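Local coordinates for protein succinylglutamate desuccinylase (Vibrio parahaemolyticus, PDB 2BCO) that probably hydrolyses N-succinylglutamate to succinate and glutamate with a bound zinc ion, the last step of arginine degradation by the AST pathway, at residues T165-P170 against L216-G221; H151-C156 against S201-Y206; I190-L195 against I258-S263. All coordinates share one frame; numbering follows the deposited sequence.

Contact 1. Residues T165-P170 against L216-G221; sequences TFAVSP and LTMELG
Phe-166 and Glu-219 lie side by side on one face of an antiparallel strand pair. Glu-219 CG sits over a face of the phenyl ring, 3.5 Å from the centroid of Phe-166, a CH-pi contact. It is displaced toward the rim, with CZ and CE1 as its closest ring atoms. Phe-166 CG takes the crowded position between backbone N and carbonyl carbon (chi1 73°), and the ring lies alongside Glu-219. The Glu-219 chain bends at chi2 (-65°), so the carboxylate runs on past the ring with its plane tilted 30° from that of the ring. The aliphatic part of Glu-219 thus meets Phe-166, and its side chain comes to about 5 Å from the zinc ion at the nearest atoms. This suits its predicted role as the active-site residue.

The same two residues form a hydrogen-bonded pair. Glu-219 N donates to Phe-166 O at 2.8 Å, nearly along the C=O axis. The return bond from Phe-166 N to Glu-219 O is weak, at 3.4 Å. Val-168 and Thr-217 form the next such pair, with Val-168 N to Thr-217 O at 2.9 Å and Thr-217 N to Val-168 O at 3.1 Å.

The other face carries Ala-167 and selenomethionine Met-218, where Ala-167 CB meets Met-218 CG at 4.2 Å. Helix 179-188 packs here through Phe-184 on Met-218 and Leu-185 on Ala-167. On the face of Phe-166, the ring of Phe-284 meets Phe-166 edge-to-face. Strand 165-169 has strand 192-195 as its other neighbour, and strand 214-220 has strand 149-157, whose His-155 touches Thr-217 and Glu-219.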
loop_
_atom_site.group_PDB
_atom_site.type_symbol
_atom_site.label_atom_id
_atom_site.label_comp_id
_atom_site.label_asym_id
_atom_site.label_seq_id
_atom_site.Cartn_x
_atom_site.Cartn_y
_atom_site.Cartn_z
ATOM N N THR A 165 -9.791 -6.033 5.147
ATOM C CA THR A 165 -8.686 -5.081 5.054
ATOM C C THR A 165 -7.501 -5.636 5.840
ATOM O O THR A 165 -7.677 -6.308 6.860
ATOM C CB THR A 165 -9.014 -3.689 5.667
ATOM O OG1 THR A 165 -9.368 -3.840 7.049
ATOM C CG2 THR A 165 -10.136 -3.006 4.911
ATOM N N PHE A 166 -6.300 -5.372 5.339
ATOM C CA PHE A 166 -5.075 -5.782 6.008
ATOM C C PHE A 166 -3.919 -5.017 5.393
ATOM O O PHE A 166 -4.072 -4.414 4.335
ATOM C CB PHE A 166 -4.867 -7.310 5.950
ATOM C CG PHE A 166 -4.459 -7.852 4.603
ATOM C CD1 PHE A 166 -3.113 -7.950 4.254
ATOM C CD2 PHE A 166 -5.411 -8.365 3.723
ATOM C CE1 PHE A 166 -2.718 -8.557 3.052
ATOM C CE2 PHE A 166 -5.024 -8.974 2.515
ATOM C CZ PHE A 166 -3.671 -9.071 2.186
ATOM N N ALA A 167 -2.771 -5.021 6.061
ATOM C CA ALA A 167 -1.620 -4.285 5.567
ATOM C C ALA A 167 -0.341 -5.086 5.688
ATOM O O ALA A 167 -0.261 -6.058 6.448
ATOM C CB ALA A 167 -1.483 -2.966 6.333
ATOM N N VAL A 168 0.663 -4.660 4.936
ATOM C CA VAL A 168 1.959 -5.309 4.940
ATOM C C VAL A 168 3.040 -4.285 5.264
ATOM O O VAL A 168 3.169 -3.272 4.576
ATOM C CB VAL A 168 2.261 -5.952 3.570
ATOM C CG1 VAL A 168 3.653 -6.544 3.574
ATOM C CG2 VAL A 168 1.232 -7.024 3.264
ATOM N N SER A 169 3.799 -4.551 6.324
ATOM C CA SER A 169 4.880 -3.667 6.749
ATOM C C SER A 169 6.214 -4.217 6.227
ATOM O O SER A 169 6.621 -5.320 6.596
ATOM C CB SER A 169 4.919 -3.577 8.278
ATOM O OG SER A 169 5.997 -2.767 8.701
ATOM N N PRO A 170 6.914 -3.440 5.378
ATOM C CA PRO A 170 8.201 -3.808 4.774
ATOM C C PRO A 170 9.300 -4.133 5.775
ATOM O O PRO A 170 9.281 -3.663 6.913
ATOM C CB PRO A 170 8.562 -2.581 3.934
ATOM C CG PRO A 170 7.251 -1.947 3.658
ATOM C CD PRO A 170 6.560 -2.066 4.996
ATOM N N LEU A 216 3.542 1.350 4.460
ATOM C CA LEU A 216 2.697 0.177 4.401
ATOM C C LEU A 216 2.124 0.022 3.018
ATOM O O LEU A 216 1.976 0.987 2.270
ATOM C CB LEU A 216 1.506 0.296 5.359
ATOM C CG LEU A 216 1.640 0.515 6.863
ATOM C CD1 LEU A 216 0.285 0.988 7.398
ATOM C CD2 LEU A 216 2.085 -0.777 7.544
ATOM N N THR A 217 1.787 -1.212 2.695
ATOM C CA THR A 217 1.099 -1.515 1.458
ATOM C C THR A 217 -0.230 -1.916 2.083
ATOM O O THR A 217 -0.283 -2.852 2.880
ATOM C CB THR A 217 1.716 -2.706 0.734
ATOM O OG1 THR A 217 3.039 -2.360 0.314
ATOM C CG2 THR A 217 0.871 -3.075 -0.491
HETATM N N MSE A 218 -1.293 -1.195 1.764
HETATM C CA MSE A 218 -2.593 -1.501 2.348
HETATM C C MSE A 218 -3.585 -2.127 1.362
HETATM O O MSE A 218 -3.860 -1.567 0.301
HETATM C CB MSE A 218 -3.180 -0.222 2.968
HETATM C CG MSE A 218 -2.267 0.410 4.020
HETATM SE SE MSE A 218 -2.885 2.101 4.739
HETATM C CE MSE A 218 -3.922 1.400 6.212
ATOM N N GLU A 219 -4.106 -3.297 1.717
ATOM C CA GLU A 219 -5.084 -4.005 0.890
ATOM C C GLU A 219 -6.491 -3.585 1.334
ATOM O O GLU A 219 -7.027 -4.100 2.323
ATOM C CB GLU A 219 -4.929 -5.513 1.061
ATOM C CG GLU A 219 -3.522 -6.051 0.840
ATOM C CD GLU A 219 -3.026 -5.894 -0.595
ATOM O OE1 GLU A 219 -3.814 -6.096 -1.542
ATOM O OE2 GLU A 219 -1.833 -5.590 -0.772
ATOM N N LEU A 220 -7.072 -2.644 0.595
ATOM C CA LEU A 220 -8.397 -2.102 0.883
ATOM C C LEU A 220 -9.487 -2.717 0.013
ATOM O O LEU A 220 -9.738 -2.264 -1.108
ATOM C CB LEU A 220 -8.398 -0.589 0.665
ATOM C CG LEU A 220 -7.746 0.326 1.696
ATOM C CD1 LEU A 220 -6.613 -0.381 2.397
ATOM C CD2 LEU A 220 -7.272 1.598 1.011
ATOM N N GLY A 221 -10.142 -3.742 0.530
ATOM C CA GLY A 221 -11.202 -4.359 -0.230
ATOM C C GLY A 221 -10.713 -5.151 -1.426
ATOM O O GLY A 221 -9.567 -5.593 -1.472
#

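Contact 2. Residues H151-C156 against S201-Y206; sequences HLDLHC and STFSWY. With ZN (zinc ion), chain C.
One carboxylate oxygen, Asp-153 OD1, ties a zinc ligand to the start of helix 203-211. His-155 NE2 donates to Asp-153 OD1 at 2.4 Å, a straight but very short bond, and the modelled place of NE2 is less sure. Water 1 also donates to Asp-153 OD1, at 2.6 Å. Water 1 in turn accepts from Ser-204 N at 3.2 Å, so the bridge ends on a backbone N-H of the first helical turn. Thr-202 caps this helix, its OG1 accepting from Trp-205 N at 3.1 Å.

Beside the bridge, His-151 and Phe-203 form a T-shaped (edge-to-face) pair. The imidazole edge points into the phenyl face with planes at 84° and centroids 4.5 Å apart. His-151 CE1 stands over the ring centre, and NE2 lies above the CD2-CE2 side. CG is anti to the backbone N in both residues, which sends the two side chains across the gap to cross at about a right angle. The plane of the Asp-153 carboxylate is also nearly perpendicular to the Phe-203 ring. The buried polar atoms have partners: His-151 ND1 bonds to Ser-207 OG, and Ser-59 OG serves both His-151 NE2 and Asp-153 OD2.

His-155 ND1 binds the zinc ion at 2.3 Å. His-63, Glu-66 and water 2 complete the site, with water 2 at 2.6 Å from the metal. NE2 is therefore the nitrogen that donates to Asp-153. Asp-153 is thus a second-shell carboxylate behind a zinc ligand, and probably helps to hold the rotation of the imidazole. Its negative charge probably makes His-155 a stronger ligand and moderates the charge at the metal, while the helix N-terminus may help to stabilise the carboxylate.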
loop_
_atom_site.group_PDB
_atom_site.type_symbol
_atom_site.label_atom_id
_atom_site.label_comp_id
_atom_site.label_asym_id
_atom_site.label_seq_id
_atom_site.Cartn_x
_atom_site.Cartn_y
_atom_site.Cartn_z
ATOM N N HIS A 151 4.510 6.801 4.195
ATOM C CA HIS A 151 4.178 6.369 2.851
ATOM C C HIS A 151 3.114 5.296 2.943
ATOM O O HIS A 151 3.362 4.184 3.403
ATOM C CB HIS A 151 5.387 5.817 2.093
ATOM C CG HIS A 151 5.083 5.483 0.663
ATOM N ND1 HIS A 151 6.041 5.044 -0.226
ATOM C CD2 HIS A 151 3.921 5.533 -0.033
ATOM C CE1 HIS A 151 5.482 4.837 -1.407
ATOM N NE2 HIS A 151 4.197 5.126 -1.318
ATOM N N LEU A 152 1.917 5.653 2.512
ATOM C CA LEU A 152 0.791 4.742 2.515
ATOM C C LEU A 152 0.451 4.420 1.062
ATOM O O LEU A 152 -0.067 5.267 0.332
ATOM C CB LEU A 152 -0.405 5.395 3.215
ATOM C CG LEU A 152 -0.468 5.442 4.747
ATOM C CD1 LEU A 152 0.886 5.696 5.359
ATOM C CD2 LEU A 152 -1.426 6.534 5.155
ATOM N N ASP A 153 0.779 3.202 0.645
ATOM C CA ASP A 153 0.505 2.740 -0.716
ATOM C C ASP A 153 -0.807 1.956 -0.699
ATOM O O ASP A 153 -0.869 0.856 -0.147
ATOM C CB ASP A 153 1.631 1.829 -1.211
ATOM C CG ASP A 153 1.496 1.510 -2.682
ATOM O OD1 ASP A 153 2.098 0.529 -3.160
ATOM O OD2 ASP A 153 0.780 2.263 -3.366
ATOM N N LEU A 154 -1.837 2.505 -1.333
ATOM C CA LEU A 154 -3.168 1.888 -1.322
ATOM C C LEU A 154 -3.512 0.917 -2.455
ATOM O O LEU A 154 -3.543 1.290 -3.633
ATOM C CB LEU A 154 -4.213 2.998 -1.253
ATOM C CG LEU A 154 -3.827 4.153 -0.318
ATOM C CD1 LEU A 154 -4.975 5.176 -0.257
ATOM C CD2 LEU A 154 -3.514 3.595 1.090
ATOM N N HIS A 155 -3.806 -0.324 -2.072
ATOM C CA HIS A 155 -4.139 -1.384 -3.012
ATOM C C HIS A 155 -5.491 -2.038 -2.692
ATOM O O HIS A 155 -6.203 -1.607 -1.778
ATOM C CB HIS A 155 -3.032 -2.446 -2.985
ATOM C CG HIS A 155 -1.693 -1.929 -3.414
ATOM N ND1 HIS A 155 -1.021 -2.426 -4.513
ATOM C CD2 HIS A 155 -0.915 -0.947 -2.914
ATOM C CE1 HIS A 155 0.111 -1.769 -4.671
ATOM N NE2 HIS A 155 0.202 -0.863 -3.715
ATOM N N CYS A 156 -5.839 -3.052 -3.485
ATOM C CA CYS A 156 -7.059 -3.841 -3.309
ATOM C C CYS A 156 -6.633 -5.283 -3.560
ATOM O O CYS A 156 -5.798 -5.538 -4.426
ATOM C CB CYS A 156 -8.135 -3.465 -4.332
ATOM S SG CYS A 156 -8.836 -1.851 -4.108
ATOM N N SER A 201 10.358 -5.683 -3.278
ATOM C CA SER A 201 10.572 -4.894 -4.481
ATOM C C SER A 201 9.398 -3.959 -4.705
ATOM O O SER A 201 9.239 -3.412 -5.801
ATOM C CB SER A 201 10.696 -5.818 -5.689
ATOM O OG SER A 201 9.466 -6.517 -5.879
ATOM N N THR A 202 8.577 -3.778 -3.672
ATOM C CA THR A 202 7.405 -2.919 -3.791
ATOM C C THR A 202 7.716 -1.450 -3.590
ATOM O O THR A 202 8.797 -1.078 -3.144
ATOM C CB THR A 202 6.307 -3.320 -2.795
ATOM O OG1 THR A 202 6.781 -3.115 -1.452
ATOM C CG2 THR A 202 5.908 -4.788 -3.010
ATOM N N PHE A 203 6.739 -0.621 -3.922
ATOM C CA PHE A 203 6.864 0.820 -3.804
ATOM C C PHE A 203 6.977 1.208 -2.326
ATOM O O PHE A 203 7.750 2.101 -1.962
ATOM C CB PHE A 203 5.637 1.458 -4.455
ATOM C CG PHE A 203 5.715 2.953 -4.600
ATOM C CD1 PHE A 203 6.935 3.598 -4.802
ATOM C CD2 PHE A 203 4.549 3.714 -4.598
ATOM C CE1 PHE A 203 6.986 4.967 -5.009
ATOM C CE2 PHE A 203 4.588 5.086 -4.808
ATOM C CZ PHE A 203 5.813 5.716 -5.009
ATOM N N SER A 204 6.201 0.526 -1.484
ATOM C CA SER A 204 6.200 0.754 -0.045
ATOM C C SER A 204 7.563 0.395 0.555
ATOM O O SER A 204 8.129 1.151 1.346
ATOM C CB SER A 204 5.105 -0.102 0.604
ATOM O OG SER A 204 5.124 0.019 2.009
ATOM N N TRP A 205 8.079 -0.772 0.179
ATOM C CA TRP A 205 9.377 -1.220 0.668
ATOM C C TRP A 205 10.467 -0.228 0.268
ATOM O O TRP A 205 11.372 0.047 1.047
ATOM C CB TRP A 205 9.728 -2.608 0.111
ATOM C CG TRP A 205 11.200 -2.956 0.251
ATOM C CD1 TRP A 205 11.813 -3.507 1.338
ATOM C CD2 TRP A 205 12.247 -2.691 -0.704
ATOM N NE1 TRP A 205 13.168 -3.599 1.122
ATOM C CE2 TRP A 205 13.459 -3.110 -0.114
ATOM C CE3 TRP A 205 12.271 -2.146 -1.991
ATOM C CZ2 TRP A 205 14.697 -2.987 -0.779
ATOM C CZ3 TRP A 205 13.504 -2.026 -2.650
ATOM C CH2 TRP A 205 14.696 -2.447 -2.039
ATOM N N TYR A 206 10.380 0.309 -0.946
ATOM C CA TYR A 206 11.385 1.258 -1.419
ATOM C C TYR A 206 11.501 2.502 -0.531
ATOM O O TYR A 206 12.601 2.996 -0.285
ATOM C CB TYR A 206 11.076 1.692 -2.852
ATOM C CG TYR A 206 12.097 2.638 -3.429
ATOM C CD1 TYR A 206 13.255 2.157 -4.032
ATOM C CD2 TYR A 206 11.910 4.022 -3.374
ATOM C CE1 TYR A 206 14.205 3.029 -4.580
ATOM C CE2 TYR A 206 12.854 4.902 -3.916
ATOM C CZ TYR A 206 13.998 4.394 -4.517
ATOM O OH TYR A 206 14.926 5.239 -5.078
HETATM ZN ZN ZN C . -2.241 -4.087 -5.534
HETATM O O HOH W 1 3.732 -1.292 -2.330
HETATM O O HOH W 2 -2.647 -6.417 -4.554
#

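Contact 3. Residues I190-L195 against I258-S263; sequences IEAVLL and IKYRVS
Backbone donors and acceptors alternate regularly between two parallel strands. Ile-258 N donates to Glu-191 O at 2.9 Å, from above the carbonyl plane. Val-193 N gives to Ile-258 O at 2.8 Å, almost exactly along the C=O axis. Val-193 O then accepts from Tyr-260 N at 3.0 Å. Leu-195 N closes the ladder on Tyr-260 O at 3.1 Å, again with the donor above the carbonyl plane. Beyond it the strands spread, and water 3 fills the next rung. Water 3 donates to Leu-195 O and accepts from Val-262 N, each at 2.8 Å.

The intervening residues bond the other way. Ala-192 and Leu-194 pair with strand 165-169, and Lys-259 and Arg-261 with strand 322-335.

On the face of Ala-192 and Leu-194, the Tyr-260 ring meets Ala-192 edge-on, with CE2 at 3.5 Å from Ala-192 CB. The phenol tip is satisfied outside the strand pair: Tyr-260 OH bonds to His-163 NE2. Farther along, Leu-194 CD2 touches Val-262 CG2 at 4.0 Å. Lys-259 NZ bonds to the carbonyl of Cys-257.

Residues 190-195 lie in the sequence range of the AstE/AspA catalytic domain and residues 258-263 in that of the barrel-sandwich hybrid domain. The parallel pairing carries beta hydrogen bonding from one to the other in this AspA/AstE family enzyme.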
loop_
_atom_site.group_PDB
_atom_site.type_symbol
_atom_site.label_atom_id
_atom_site.label_comp_id
_atom_site.label_asym_id
_atom_site.label_seq_id
_atom_site.Cartn_x
_atom_site.Cartn_y
_atom_site.Cartn_z
ATOM N N ILE A 190 -8.095 -1.486 10.309
ATOM C CA ILE A 190 -7.474 -2.464 9.420
ATOM C C ILE A 190 -7.393 -3.731 10.266
ATOM O O ILE A 190 -6.751 -3.758 11.316
ATOM C CB ILE A 190 -6.068 -2.008 8.986
ATOM C CG1 ILE A 190 -6.181 -0.656 8.276
ATOM C CG2 ILE A 190 -5.444 -3.033 8.046
ATOM C CD1 ILE A 190 -6.915 -0.731 6.911
ATOM N N GLU A 191 -8.072 -4.772 9.813
ATOM C CA GLU A 191 -8.149 -6.023 10.550
ATOM C C GLU A 191 -6.849 -6.729 10.889
ATOM O O GLU A 191 -6.756 -7.369 11.934
ATOM C CB GLU A 191 -9.088 -6.969 9.810
ATOM C CG GLU A 191 -10.489 -6.386 9.672
ATOM C CD GLU A 191 -11.383 -7.210 8.775
ATOM O OE1 GLU A 191 -11.478 -8.435 9.003
ATOM O OE2 GLU A 191 -12.001 -6.634 7.848
ATOM N N ALA A 192 -5.845 -6.621 10.026
ATOM C CA ALA A 192 -4.583 -7.286 10.297
ATOM C C ALA A 192 -3.400 -6.647 9.586
ATOM O O ALA A 192 -3.561 -5.997 8.547
ATOM C CB ALA A 192 -4.683 -8.750 9.905
ATOM N N VAL A 193 -2.215 -6.823 10.172
ATOM C CA VAL A 193 -0.987 -6.312 9.580
ATOM C C VAL A 193 0.038 -7.438 9.523
ATOM O O VAL A 193 0.290 -8.109 10.518
ATOM C CB VAL A 193 -0.375 -5.150 10.384
ATOM C CG1 VAL A 193 0.787 -4.541 9.600
ATOM C CG2 VAL A 193 -1.436 -4.095 10.657
ATOM N N LEU A 194 0.604 -7.653 8.345
ATOM C CA LEU A 194 1.607 -8.692 8.150
ATOM C C LEU A 194 2.981 -7.994 8.198
ATOM O O LEU A 194 3.235 -7.049 7.449
ATOM C CB LEU A 194 1.402 -9.361 6.783
ATOM C CG LEU A 194 1.952 -10.770 6.508
ATOM C CD1 LEU A 194 2.325 -10.867 5.034
ATOM C CD2 LEU A 194 3.164 -11.078 7.379
ATOM N N LEU A 195 3.847 -8.441 9.099
ATOM C CA LEU A 195 5.179 -7.868 9.228
ATOM C C LEU A 195 6.123 -8.682 8.343
ATOM O O LEU A 195 6.422 -9.827 8.657
ATOM C CB LEU A 195 5.644 -7.949 10.681
ATOM C CG LEU A 195 4.718 -7.331 11.725
ATOM C CD1 LEU A 195 5.284 -7.579 13.103
ATOM C CD2 LEU A 195 4.550 -5.845 11.472
ATOM N N ILE A 258 -4.873 -7.542 14.193
ATOM C CA ILE A 258 -4.146 -8.784 14.395
ATOM C C ILE A 258 -2.744 -8.622 13.790
ATOM O O ILE A 258 -2.594 -8.064 12.700
ATOM C CB ILE A 258 -4.889 -9.957 13.729
ATOM C CG1 ILE A 258 -6.279 -10.102 14.368
ATOM C CG2 ILE A 258 -4.093 -11.257 13.888
ATOM C CD1 ILE A 258 -7.213 -10.989 13.582
ATOM N N LYS A 259 -1.726 -9.086 14.511
ATOM C CA LYS A 259 -0.349 -8.980 14.041
ATOM C C LYS A 259 0.110 -10.359 13.567
ATOM O O LYS A 259 -0.024 -11.352 14.290
ATOM C CB LYS A 259 0.571 -8.499 15.173
ATOM C CG LYS A 259 0.072 -7.291 15.983
ATOM C CD LYS A 259 -0.020 -6.016 15.143
ATOM C CE LYS A 259 -0.347 -4.793 16.005
ATOM N NZ LYS A 259 -1.633 -4.929 16.757
ATOM N N TYR A 260 0.641 -10.419 12.350
ATOM C CA TYR A 260 1.117 -11.675 11.778
ATOM C C TYR A 260 2.609 -11.575 11.503
ATOM O O TYR A 260 3.145 -10.484 11.373
ATOM C CB TYR A 260 0.403 -11.975 10.454
ATOM C CG TYR A 260 -1.031 -12.444 10.579
ATOM C CD1 TYR A 260 -1.331 -13.775 10.878
ATOM C CD2 TYR A 260 -2.089 -11.561 10.398
ATOM C CE1 TYR A 260 -2.655 -14.213 10.995
ATOM C CE2 TYR A 260 -3.414 -11.988 10.511
ATOM C CZ TYR A 260 -3.689 -13.312 10.809
ATOM O OH TYR A 260 -4.998 -13.732 10.916
ATOM N N ARG A 261 3.274 -12.720 11.435
ATOM C CA ARG A 261 4.698 -12.776 11.122
ATOM C C ARG A 261 4.812 -13.874 10.079
ATOM O O ARG A 261 3.909 -14.701 9.949
ATOM C CB ARG A 261 5.545 -13.132 12.356
ATOM C CG ARG A 261 5.460 -14.586 12.825
ATOM C CD ARG A 261 6.440 -14.847 13.982
ATOM N NE ARG A 261 6.272 -16.163 14.603
ATOM C CZ ARG A 261 6.655 -17.313 14.059
ATOM N NH1 ARG A 261 7.242 -17.331 12.872
ATOM N NH2 ARG A 261 6.444 -18.453 14.705
ATOM N N VAL A 262 5.909 -13.897 9.338
ATOM C CA VAL A 262 6.074 -14.925 8.321
ATOM C C VAL A 262 6.614 -16.243 8.889
ATOM O O VAL A 262 7.778 -16.332 9.273
ATOM C CB VAL A 262 7.007 -14.428 7.200
ATOM C CG1 VAL A 262 7.214 -15.526 6.160
ATOM C CG2 VAL A 262 6.415 -13.172 6.567
ATOM N N SER A 263 5.757 -17.259 8.954
ATOM C CA SER A 263 6.167 -18.568 9.456
ATOM C C SER A 263 7.270 -19.066 8.546
ATOM O O SER A 263 8.359 -19.400 9.002
ATOM C CB SER A 263 4.996 -19.552 9.434
ATOM O OG SER A 263 3.923 -19.084 10.232
HETATM O O HOH W 3 7.819 -11.921 9.805
#

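How the contacts relate
All three contacts are buried, contact 3 least; its centre lies about 14 Å from the centre of the chain, and it has four partly exposed residues. Strands 149-157 and 214-220 are neighbours, and probable hydrogen bonds from His-155 N to Met-218 O and from Leu-220 N to His-155 O join contacts 1 and 2. Strands 165-169 and 192-195 likewise join contacts 1 and 3, through Ala-167. Contacts 2 and 3 do not touch. The chemistry follows the place. Contact 2 is strand against helix, with metal, water and side-chain bonds; contact 1 adds a catalytic carboxylate, by prediction, to a strand ladder; contact 3 is mainly backbone pairing between the catalytic and hybrid family regions.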